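PDB 2D4A: malate dehydrogenase from Aeropyrum pernix, which catalyses the reversible oxidation of (S)-malate to oxaloacetate, using either NAD or NADP as cofactor. Local coordinates for residues B[12-17]-B[224-229]; B[21-26]-B[232-237]; B[29-34]-B[60-65]; B[71-76]-B[94-99]. All blocks are in the same frame, centred on the assembly; numbering follows the deposited sequence.

Interaction 1 of 4, residues B[12-17]-B[224-229]; sequences MATAVM and GPAAGL
This is a buried helix-helix contact between the two domains, joining helix 9-21 of the nucleotide-binding half to helix 223-237 of the C-terminal half. The local axes approach to 8.3 Å and cross at -43°, close enough to bring the CA atoms of T14 and A226 within 4.4 Å. The small side chain of A226 is consistent with so close an approach: its CB fits over the first helix, 3.8 Å from A13 CB and 3.6 Å from T14 OG1. M17, extended beyond CG, adds its CE at 4.0 Å from A226 CB, while SD runs alongside A227. Helix 9-21 follows the glycine-rich turn of the Rossmann fold, and T14 OG1 is turned back beside its backbone N to hydrogen-bond V10 O, one turn earlier. That torsion (chi1 -48°) sets CG2 anti to the backbone N, where it crosses L229 obliquely, 3.7 Å from CD1. A glycine at T14 would probably loosen the contact, since both the methyl against L229 and the hydroxyl between V10 O and A226 would be gone. L229 touches T115, a probable NADP-binding residue, and G224 N is hydrogen-bonded to D42 OD1 of the second subunit.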
loop_
_atom_site.group_PDB
_atom_site.type_symbol
_atom_site.label_atom_id
_atom_site.label_comp_id
_atom_site.label_asym_id
_atom_site.label_seq_id
_atom_site.Cartn_x
_atom_site.Cartn_y
_atom_site.Cartn_z
ATOM N N MET B 12 7.340 19.762 0.080
ATOM C CA MET B 12 6.276 19.328 -0.813
ATOM C C MET B 12 6.444 17.893 -1.268
ATOM O O MET B 12 5.460 17.201 -1.542
ATOM C CB MET B 12 6.165 20.260 -2.022
ATOM C CG MET B 12 5.391 21.532 -1.721
ATOM S SD MET B 12 3.790 21.119 -0.923
ATOM C CE MET B 12 3.968 22.038 0.566
ATOM N N ALA B 13 7.683 17.432 -1.358
ATOM C CA ALA B 13 7.895 16.048 -1.765
ATOM C C ALA B 13 7.416 15.159 -0.605
ATOM O O ALA B 13 6.790 14.128 -0.831
ATOM C CB ALA B 13 9.376 15.807 -2.065
ATOM N N THR B 14 7.704 15.593 0.628
ATOM C CA THR B 14 7.320 14.892 1.860
ATOM C C THR B 14 5.795 14.816 1.967
ATOM O O THR B 14 5.230 13.782 2.329
ATOM C CB THR B 14 7.847 15.638 3.121
ATOM O OG1 THR B 14 9.224 15.967 2.935
ATOM C CG2 THR B 14 7.704 14.777 4.381
ATOM N N ALA B 15 5.134 15.927 1.666
ATOM C CA ALA B 15 3.684 15.965 1.725
ATOM C C ALA B 15 3.103 14.977 0.714
ATOM O O ALA B 15 2.201 14.212 1.045
ATOM C CB ALA B 15 3.172 17.381 1.445
ATOM N N VAL B 16 3.628 14.982 -0.511
ATOM C CA VAL B 16 3.133 14.072 -1.544
ATOM C C VAL B 16 3.228 12.615 -1.094
ATOM O O VAL B 16 2.249 11.862 -1.166
ATOM C CB VAL B 16 3.912 14.216 -2.886
ATOM C CG1 VAL B 16 3.449 13.154 -3.883
ATOM C CG2 VAL B 16 3.691 15.591 -3.474
ATOM N N MET B 17 4.405 12.219 -0.624
ATOM C CA MET B 17 4.616 10.849 -0.182
ATOM C C MET B 17 3.775 10.485 1.047
ATOM O O MET B 17 3.310 9.350 1.165
ATOM C CB MET B 17 6.116 10.613 0.056
ATOM C CG MET B 17 6.941 10.700 -1.230
ATOM S SD MET B 17 8.703 10.386 -0.970
ATOM C CE MET B 17 9.433 11.324 -2.302
ATOM N N GLY B 224 15.138 12.081 -1.469
ATOM C CA GLY B 224 15.758 11.272 -0.439
ATOM C C GLY B 224 15.292 11.713 0.935
ATOM O O GLY B 224 14.686 10.931 1.665
ATOM N N PRO B 225 15.572 12.961 1.334
ATOM C CA PRO B 225 15.114 13.384 2.660
ATOM C C PRO B 225 13.655 12.995 2.888
ATOM O O PRO B 225 13.329 12.327 3.867
ATOM C CB PRO B 225 15.306 14.892 2.615
ATOM C CG PRO B 225 16.564 15.026 1.826
ATOM C CD PRO B 225 16.374 14.018 0.688
ATOM N N ALA B 226 12.793 13.415 1.960
ATOM C CA ALA B 226 11.353 13.146 2.022
ATOM C C ALA B 226 11.022 11.682 2.333
ATOM O O ALA B 226 10.266 11.397 3.265
ATOM C CB ALA B 226 10.698 13.568 0.714
ATOM N N ALA B 227 11.582 10.761 1.552
ATOM C CA ALA B 227 11.352 9.342 1.772
ATOM C C ALA B 227 11.864 8.976 3.161
ATOM O O ALA B 227 11.345 8.074 3.822
ATOM C CB ALA B 227 12.072 8.525 0.722
ATOM N N GLY B 228 12.893 9.689 3.601
ATOM C CA GLY B 228 13.454 9.430 4.906
ATOM C C GLY B 228 12.466 9.803 5.983
ATOM O O GLY B 228 12.358 9.123 7.013
ATOM N N LEU B 229 11.732 10.886 5.754
ATOM C CA LEU B 229 10.746 11.320 6.738
ATOM C C LEU B 229 9.565 10.358 6.829
ATOM O O LEU B 229 9.005 10.157 7.910
ATOM C CB LEU B 229 10.265 12.738 6.424
ATOM C CG LEU B 229 11.353 13.797 6.635
ATOM C CD1 LEU B 229 10.749 15.173 6.451
ATOM C CD2 LEU B 229 11.954 13.668 8.035
#

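Interaction 2 of 4, residues B[21-26]-B[232-237]; sequences RGYDDL and TVEAIK
The turn linking helix 9-21 to strand 26-29, the helix-to-strand connection of the first beta-alpha-beta unit of the nucleotide-binding domain, meets the last turns of helix 223-237. G22 leaves the helical conformation with positive phi, and Y23 directly after it points toward helix 223-237. Its hydroxyl donates a hydrogen bond to E234 OE1 over 2.5 Å, meeting the anti lone pair of that oxygen, with ring and carboxylate planes 82° apart. The same hydroxyl accepts R21 NH1 at 2.8 Å, with 143° at the hydrogen, so it links the arginine to the glutamate. Direct attraction between R21 NH1 and E234 OE1 is a long ion pair at 3.8 Å, in which no N-H points at the oxygen. E234 is extended beyond CG and spends its other oxygen, OE2, on R242, so both ends of the carboxylate are engaged. R21 CB lies over one face of the tyrosine ring, toward the rim, while V233 CG1 comes obliquely to within 4.2 Å of Y23 CD2. Across the domain boundary a second polar bridge runs in the reverse sense, its cation on the helix: K237, bent at chi2 (-70°), brings NZ to 3.0 Å from D24 OD2 in a salt bridge, meeting the carboxylate from above its plane. D24 CG is anti to the backbone N, and the other oxygen, OD1, accepts the backbone N of D25, which probably restrains rotation of the acid. V233 and D24 both touch I2 of strand 2-5.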
loop_
_atom_site.group_PDB
_atom_site.type_symbol
_atom_site.label_atom_id
_atom_site.label_comp_id
_atom_site.label_asym_id
_atom_site.label_seq_id
_atom_site.Cartn_x
_atom_site.Cartn_y
_atom_site.Cartn_z
ATOM N N ARG B 21 0.703 7.389 1.608
ATOM C CA ARG B 21 0.555 6.462 2.730
ATOM C C ARG B 21 -0.640 6.717 3.666
ATOM O O ARG B 21 -0.948 5.873 4.500
ATOM C CB ARG B 21 1.836 6.470 3.564
ATOM C CG ARG B 21 3.070 5.939 2.850
ATOM C CD ARG B 21 3.072 4.424 2.844
ATOM N NE ARG B 21 4.126 3.843 2.010
ATOM C CZ ARG B 21 5.402 3.736 2.365
ATOM N NH1 ARG B 21 5.808 4.175 3.551
ATOM N NH2 ARG B 21 6.268 3.176 1.531
ATOM N N GLY B 22 -1.292 7.872 3.549
ATOM C CA GLY B 22 -2.427 8.177 4.402
ATOM C C GLY B 22 -2.253 7.858 5.880
ATOM O O GLY B 22 -3.176 7.365 6.518
ATOM N N TYR B 23 -1.096 8.142 6.460
ATOM C CA TYR B 23 -0.916 7.816 7.867
ATOM C C TYR B 23 -1.703 8.698 8.816
ATOM O O TYR B 23 -1.975 8.307 9.947
ATOM C CB TYR B 23 0.547 7.913 8.271
ATOM C CG TYR B 23 1.501 6.979 7.574
ATOM C CD1 TYR B 23 1.365 5.597 7.664
ATOM C CD2 TYR B 23 2.622 7.487 6.923
ATOM C CE1 TYR B 23 2.336 4.751 7.135
ATOM C CE2 TYR B 23 3.593 6.654 6.394
ATOM C CZ TYR B 23 3.449 5.288 6.506
ATOM O OH TYR B 23 4.441 4.472 6.026
ATOM N N ASP B 24 -2.073 9.889 8.380
ATOM C CA ASP B 24 -2.777 10.778 9.287
ATOM C C ASP B 24 -3.079 12.034 8.501
ATOM O O ASP B 24 -2.782 12.106 7.311
ATOM C CB ASP B 24 -1.855 11.062 10.492
ATOM C CG ASP B 24 -2.427 12.066 11.477
ATOM O OD1 ASP B 24 -3.635 12.392 11.391
ATOM O OD2 ASP B 24 -1.651 12.518 12.355
ATOM N N ASP B 25 -3.695 13.013 9.143
ATOM C CA ASP B 25 -3.984 14.250 8.450
ATOM C C ASP B 25 -2.694 15.034 8.447
ATOM O O ASP B 25 -1.840 14.832 9.315
ATOM C CB ASP B 25 -5.066 15.041 9.172
ATOM C CG ASP B 25 -6.383 14.307 9.212
ATOM O OD1 ASP B 25 -6.657 13.505 8.283
ATOM O OD2 ASP B 25 -7.160 14.546 10.163
ATOM N N LEU B 26 -2.525 15.911 7.467
ATOM C CA LEU B 26 -1.304 16.700 7.440
ATOM C C LEU B 26 -1.605 18.156 7.120
ATOM O O LEU B 26 -2.421 18.455 6.257
ATOM C CB LEU B 26 -0.279 16.081 6.471
ATOM C CG LEU B 26 -0.402 16.174 4.955
ATOM C CD1 LEU B 26 0.476 15.117 4.307
ATOM C CD2 LEU B 26 -1.832 15.974 4.553
ATOM N N THR B 232 10.493 7.584 9.249
ATOM C CA THR B 232 10.478 8.153 10.586
ATOM C C THR B 232 9.045 8.263 11.098
ATOM O O THR B 232 8.751 7.866 12.224
ATOM C CB THR B 232 11.116 9.544 10.572
ATOM O OG1 THR B 232 12.456 9.434 10.077
ATOM C CG2 THR B 232 11.132 10.140 11.968
ATOM N N VAL B 233 8.153 8.796 10.268
ATOM C CA VAL B 233 6.764 8.947 10.680
ATOM C C VAL B 233 6.098 7.611 10.964
ATOM O O VAL B 233 5.375 7.452 11.958
ATOM C CB VAL B 233 5.919 9.690 9.622
ATOM C CG1 VAL B 233 4.446 9.694 10.042
ATOM C CG2 VAL B 233 6.422 11.119 9.484
ATOM N N GLU B 234 6.341 6.640 10.095
ATOM C CA GLU B 234 5.743 5.328 10.288
ATOM C C GLU B 234 6.276 4.669 11.564
ATOM O O GLU B 234 5.538 3.995 12.271
ATOM C CB GLU B 234 6.041 4.453 9.077
ATOM C CG GLU B 234 5.497 3.051 9.176
ATOM C CD GLU B 234 5.976 2.204 8.032
ATOM O OE1 GLU B 234 5.437 2.366 6.919
ATOM O OE2 GLU B 234 6.906 1.391 8.241
ATOM N N ALA B 235 7.555 4.889 11.851
ATOM C CA ALA B 235 8.189 4.315 13.025
ATOM C C ALA B 235 7.568 4.795 14.337
ATOM O O ALA B 235 7.445 4.025 15.298
ATOM C CB ALA B 235 9.678 4.618 13.007
ATOM N N ILE B 236 7.180 6.069 14.369
ATOM C CA ILE B 236 6.568 6.702 15.549
ATOM C C ILE B 236 5.108 6.251 15.731
ATOM O O ILE B 236 4.717 5.769 16.805
ATOM C CB ILE B 236 6.630 8.252 15.413
ATOM C CG1 ILE B 236 8.091 8.682 15.175
ATOM C CG2 ILE B 236 6.064 8.916 16.662
ATOM C CD1 ILE B 236 8.259 10.144 14.710
ATOM N N LYS B 237 4.318 6.408 14.669
ATOM C CA LYS B 237 2.906 6.025 14.668
ATOM C C LYS B 237 2.702 4.562 15.068
ATOM O O LYS B 237 1.667 4.205 15.633
ATOM C CB LYS B 237 2.299 6.239 13.280
ATOM C CG LYS B 237 2.136 7.692 12.870
ATOM C CD LYS B 237 1.046 8.367 13.675
ATOM C CE LYS B 237 0.914 9.832 13.313
ATOM N NZ LYS B 237 -0.260 10.446 13.999
#

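Interaction 3 of 4, residues B[29-34]-B[60-65]; sequences IARTPG and NSYEDM
I29, the last residue of strand 26-29, reaches the second loop with both branches. CG2 lies over one face of the Y62 ring in a CH-pi contact, 4.0 Å from the ring centroid and 22° off the normal, offset toward the rim, while CD1, at the end of the other branch, comes to 3.9 Å from M65 CB. A30 turns its CB away and contributes its carbonyl instead, A30 O receiving a CA-H...O contact from N60 CA at 3.6 Å, with 158° at the hydrogen. R31 also starts away from the loop, yet CG in the crowded position (chi1 47°) and further bends at chi2 and chi3 fold the guanidinium back, oblique to the ring, so that NE comes within 3.6 Å of Y62 OH. From T32 to G34 the chain curls around the amide end of N60: its CG is 3.8 Å from A30 O and 3.7 Å from P33 CA, and the T32 carbonyl lies beside it. An alanine at N60 would probably leave this turn less well held, because the amide lying among the A30 and T32 carbonyls and P33 would be missing. G34 then takes the N-cap position of helix 35-50. These loops follow the C-terminal ends of two neighbouring parallel strands of the Rossmann sheet, the edge where the cofactor site lies, and A30 touches A7, a probable NADP-binding residue. In the sheet, I29 is hydrogen-bonded through its backbone to I4 and G6, N60 packs on P36 and Q37 of helix 35-50, and M65 packs against helix 86-106.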
loop_
_atom_site.group_PDB
_atom_site.type_symbol
_atom_site.label_atom_id
_atom_site.label_comp_id
_atom_site.label_asym_id
_atom_site.label_seq_id
_atom_site.Cartn_x
_atom_site.Cartn_y
_atom_site.Cartn_z
ATOM N N ILE B 29 2.439 24.549 6.693
ATOM C CA ILE B 29 2.595 25.932 7.133
ATOM C C ILE B 29 3.863 26.544 6.527
ATOM O O ILE B 29 4.923 25.910 6.500
ATOM C CB ILE B 29 2.657 26.048 8.678
ATOM C CG1 ILE B 29 1.380 25.476 9.299
ATOM C CG2 ILE B 29 2.787 27.511 9.090
ATOM C CD1 ILE B 29 1.383 25.468 10.827
ATOM N N ALA B 30 3.743 27.781 6.010
ATOM C CA ALA B 30 4.832 28.542 5.419
ATOM C C ALA B 30 4.481 30.026 5.495
ATOM O O ALA B 30 3.309 30.399 5.519
ATOM C CB ALA B 30 5.058 28.113 3.971
ATOM N N ARG B 31 5.514 30.858 5.530
ATOM C CA ARG B 31 5.367 32.299 5.636
ATOM C C ARG B 31 4.693 32.960 4.442
ATOM O O ARG B 31 3.819 33.812 4.600
ATOM C CB ARG B 31 6.750 32.919 5.884
ATOM C CG ARG B 31 7.852 32.386 4.950
ATOM C CD ARG B 31 9.148 32.028 5.704
ATOM N NE ARG B 31 9.088 30.742 6.406
ATOM C CZ ARG B 31 8.989 29.561 5.800
ATOM N NH1 ARG B 31 8.934 29.490 4.476
ATOM N NH2 ARG B 31 8.952 28.449 6.517
ATOM N N THR B 32 5.097 32.569 3.242
ATOM C CA THR B 32 4.530 33.149 2.028
ATOM C C THR B 32 3.023 32.922 1.951
ATOM O O THR B 32 2.549 31.790 2.028
ATOM C CB THR B 32 5.190 32.545 0.778
ATOM O OG1 THR B 32 6.604 32.777 0.831
ATOM C CG2 THR B 32 4.620 33.170 -0.474
ATOM N N PRO B 33 2.268 34.082 1.936
ATOM C CA PRO B 33 0.811 33.992 1.832
ATOM C C PRO B 33 0.297 33.357 0.538
ATOM O O PRO B 33 0.786 33.658 -0.552
ATOM C CB PRO B 33 0.363 35.441 2.009
ATOM C CG PRO B 33 1.498 36.221 1.445
ATOM C CD PRO B 33 2.714 35.486 1.959
ATOM N N GLY B 34 -0.678 32.461 0.685
ATOM C CA GLY B 34 -1.266 31.782 -0.457
ATOM C C GLY B 34 -0.488 30.591 -0.988
ATOM O O GLY B 34 -1.066 29.728 -1.644
ATOM N N ASN B 60 -0.853 30.108 6.995
ATOM C CA ASN B 60 0.237 31.065 7.188
ATOM C C ASN B 60 0.320 31.392 8.659
ATOM O O ASN B 60 1.135 32.207 9.090
ATOM C CB ASN B 60 -0.022 32.360 6.434
ATOM C CG ASN B 60 0.047 32.184 4.955
ATOM O OD1 ASN B 60 1.004 31.624 4.430
ATOM N ND2 ASN B 60 -0.966 32.667 4.259
ATOM N N SER B 61 -0.539 30.738 9.425
ATOM C CA SER B 61 -0.613 30.968 10.846
ATOM C C SER B 61 0.011 29.844 11.671
ATOM O O SER B 61 -0.591 28.788 11.842
ATOM C CB SER B 61 -2.074 31.155 11.223
ATOM O OG SER B 61 -2.209 31.290 12.619
ATOM N N TYR B 62 1.216 30.079 12.189
ATOM C CA TYR B 62 1.922 29.075 12.988
ATOM C C TYR B 62 1.167 28.571 14.203
ATOM O O TYR B 62 1.573 27.585 14.822
ATOM C CB TYR B 62 3.276 29.610 13.449
ATOM C CG TYR B 62 4.272 29.756 12.334
ATOM C CD1 TYR B 62 5.036 28.676 11.903
ATOM C CD2 TYR B 62 4.423 30.966 11.682
ATOM C CE1 TYR B 62 5.925 28.806 10.843
ATOM C CE2 TYR B 62 5.300 31.108 10.628
ATOM C CZ TYR B 62 6.046 30.035 10.209
ATOM O OH TYR B 62 6.901 30.196 9.149
ATOM N N GLU B 63 0.084 29.250 14.559
ATOM C CA GLU B 63 -0.717 28.836 15.703
ATOM C C GLU B 63 -1.579 27.631 15.352
ATOM O O GLU B 63 -2.170 27.009 16.229
ATOM C CB GLU B 63 -1.613 29.981 16.164
ATOM C CG GLU B 63 -0.899 31.030 16.977
ATOM C CD GLU B 63 -1.120 32.420 16.431
ATOM O OE1 GLU B 63 -1.301 33.358 17.250
ATOM O OE2 GLU B 63 -1.098 32.571 15.183
ATOM N N ASP B 64 -1.642 27.299 14.068
ATOM C CA ASP B 64 -2.441 26.163 13.644
ATOM C C ASP B 64 -1.725 24.830 13.734
ATOM O O ASP B 64 -2.198 23.857 13.160
ATOM C CB ASP B 64 -2.931 26.349 12.214
ATOM C CG ASP B 64 -3.815 27.552 12.063
ATOM O OD1 ASP B 64 -4.438 27.957 13.065
ATOM O OD2 ASP B 64 -3.901 28.088 10.945
ATOM N N MET B 65 -0.597 24.778 14.443
ATOM C CA MET B 65 0.158 23.535 14.574
ATOM C C MET B 65 -0.012 22.901 15.945
ATOM O O MET B 65 0.617 21.887 16.238
ATOM C CB MET B 65 1.657 23.771 14.320
ATOM C CG MET B 65 2.442 24.261 15.548
ATOM S SD MET B 65 4.276 24.373 15.395
ATOM C CE MET B 65 4.508 26.101 14.933
#

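Interaction 4 of 4, residues B[71-76]-B[94-99]; sequences VLVTAG and NTMADL
No aromatic or other planar side chain takes part in this contact; the flat group that matters is the peptide joining A75 to G76. Two methyl groups from helix 86-106 stand over the same face of it: T95 CG2, 4.1 Å from A75 O, and M96 CE, 4.5 Å from G76 N. T95 presents that methyl because CG2 is anti to the backbone N, while OG1 turns back toward A91 O in a weak hydrogen bond. M96 is bent at chi2 (-60°) and again at chi3 (90°), so its thioether curls round and the end reaches the strand although CB does not point there. Its CE lies 3.8 Å from V73 CG1 and its SD 3.9 Å from the same atom, the two side chains lying alongside and running opposite ways. Further along the helix, L99 CD2 is 3.4 Å from A75 CB and 4.4 Å from V73 CG1, so V73 touches both M96 and L99, residues about one helical turn apart. Strand 70-73, helix 86-106 and strand 111-114 form a beta-alpha-beta unit of the Rossmann fold, and M96 and V73 both also meet I114 of the third element. G76 lies next to N92 and T116, which probably bind NADP. The contacts between side chains are apolar, made by methyl groups and one thioether sulphur, with backbone A75 O and G76 N met by methyls, so their hold depends on shape and on exclusion of water, with no charge or polar bond to fix direction.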
loop_
_atom_site.group_PDB
_atom_site.type_symbol
_atom_site.label_atom_id
_atom_site.label_comp_id
_atom_site.label_asym_id
_atom_site.label_seq_id
_atom_site.Cartn_x
_atom_site.Cartn_y
_atom_site.Cartn_z
ATOM N N VAL B 71 6.113 17.259 14.163
ATOM C CA VAL B 71 6.362 18.491 13.427
ATOM C C VAL B 71 7.602 18.255 12.576
ATOM O O VAL B 71 8.695 18.082 13.108
ATOM C CB VAL B 71 6.628 19.676 14.372
ATOM C CG1 VAL B 71 7.090 20.879 13.562
ATOM C CG2 VAL B 71 5.366 20.019 15.150
ATOM N N LEU B 72 7.429 18.239 11.259
ATOM C CA LEU B 72 8.544 18.013 10.351
ATOM C C LEU B 72 9.113 19.349 9.867
ATOM O O LEU B 72 8.426 20.118 9.199
ATOM C CB LEU B 72 8.086 17.167 9.154
ATOM C CG LEU B 72 7.435 15.799 9.438
ATOM C CD1 LEU B 72 7.075 15.132 8.123
ATOM C CD2 LEU B 72 8.369 14.911 10.238
ATOM N N VAL B 73 10.370 19.618 10.218
ATOM C CA VAL B 73 11.047 20.852 9.837
ATOM C C VAL B 73 11.905 20.646 8.585
ATOM O O VAL B 73 12.844 19.840 8.563
ATOM C CB VAL B 73 11.909 21.372 11.004
ATOM C CG1 VAL B 73 12.678 22.616 10.588
ATOM C CG2 VAL B 73 11.014 21.681 12.199
ATOM N N THR B 74 11.559 21.408 7.550
ATOM C CA THR B 74 12.206 21.353 6.240
ATOM C C THR B 74 12.350 22.770 5.688
ATOM O O THR B 74 12.805 22.972 4.564
ATOM C CB THR B 74 11.328 20.570 5.276
ATOM O OG1 THR B 74 10.133 21.319 5.031
ATOM C CG2 THR B 74 10.919 19.228 5.887
ATOM N N ALA B 75 11.969 23.741 6.508
ATOM C CA ALA B 75 11.987 25.144 6.141
ATOM C C ALA B 75 13.297 25.776 5.690
ATOM O O ALA B 75 13.284 26.895 5.179
ATOM C CB ALA B 75 11.409 25.965 7.274
ATOM N N GLY B 76 14.378 25.106 5.778
ATOM C CA GLY B 76 15.571 25.853 5.486
ATOM C C GLY B 76 15.651 26.341 4.034
ATOM O O GLY B 76 14.630 26.495 3.372
ATOM N N ASN B 94 19.527 30.785 11.487
ATOM C CA ASN B 94 18.575 31.824 11.841
ATOM C C ASN B 94 17.165 31.319 11.664
ATOM O O ASN B 94 16.291 31.586 12.483
ATOM C CB ASN B 94 18.797 33.064 10.988
ATOM C CG ASN B 94 20.049 33.810 11.385
ATOM O OD1 ASN B 94 20.108 34.411 12.462
ATOM N ND2 ASN B 94 21.069 33.763 10.529
ATOM N N THR B 95 16.941 30.578 10.590
ATOM C CA THR B 95 15.622 30.033 10.338
ATOM C C THR B 95 15.204 29.111 11.477
ATOM O O THR B 95 14.111 29.249 12.026
ATOM C CB THR B 95 15.611 29.251 9.034
ATOM O OG1 THR B 95 15.879 30.148 7.951
ATOM C CG2 THR B 95 14.265 28.589 8.827
ATOM N N MET B 96 16.079 28.174 11.826
ATOM C CA MET B 96 15.796 27.236 12.902
ATOM C C MET B 96 15.400 27.981 14.186
ATOM O O MET B 96 14.361 27.701 14.768
ATOM C CB MET B 96 17.014 26.329 13.142
ATOM C CG MET B 96 17.417 25.453 11.933
ATOM S SD MET B 96 16.131 24.299 11.371
ATOM C CE MET B 96 15.266 25.307 10.178
ATOM N N ALA B 97 16.226 28.934 14.612
ATOM C CA ALA B 97 15.952 29.717 15.813
ATOM C C ALA B 97 14.559 30.311 15.743
ATOM O O ALA B 97 13.730 30.134 16.638
ATOM C CB ALA B 97 16.966 30.836 15.956
ATOM N N ASP B 98 14.305 31.030 14.666
ATOM C CA ASP B 98 13.019 31.662 14.502
ATOM C C ASP B 98 11.861 30.674 14.641
ATOM O O ASP B 98 10.870 30.948 15.331
ATOM C CB ASP B 98 12.942 32.339 13.149
ATOM C CG ASP B 98 11.638 33.019 12.951
ATOM O OD1 ASP B 98 11.448 34.100 13.548
ATOM O OD2 ASP B 98 10.787 32.458 12.231
ATOM N N LEU B 99 11.998 29.530 13.974
ATOM C CA LEU B 99 10.991 28.471 13.995
ATOM C C LEU B 99 10.894 27.800 15.367
ATOM O O LEU B 99 9.814 27.397 15.800
ATOM C CB LEU B 99 11.331 27.429 12.924
ATOM C CG LEU B 99 10.644 27.504 11.555
ATOM C CD1 LEU B 99 10.350 28.931 11.173
ATOM C CD2 LEU B 99 11.549 26.828 10.535
#

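From the N terminus, helix 9-21 opens interaction 1 and the turn after it opens interaction 2. Interaction 3 then closes the short loop from 29-34 to 60-65, and interaction 4 follows in series, closing 71-76 with 94-99; both are nested inside the long loops of the first two. Only with helix 223-237 are those closed, 224-229 completing interaction 1 and 232-237 interaction 2, so the pair cross along the chain. Interactions 1 and 2 thus tie the C-terminal domain to the Rossmann domain, whereas 3 and 4 lie within it. L72 of segment 71-76 touches T14, L229 and V233, and R31 meets A75, joining interaction 4 to the other three.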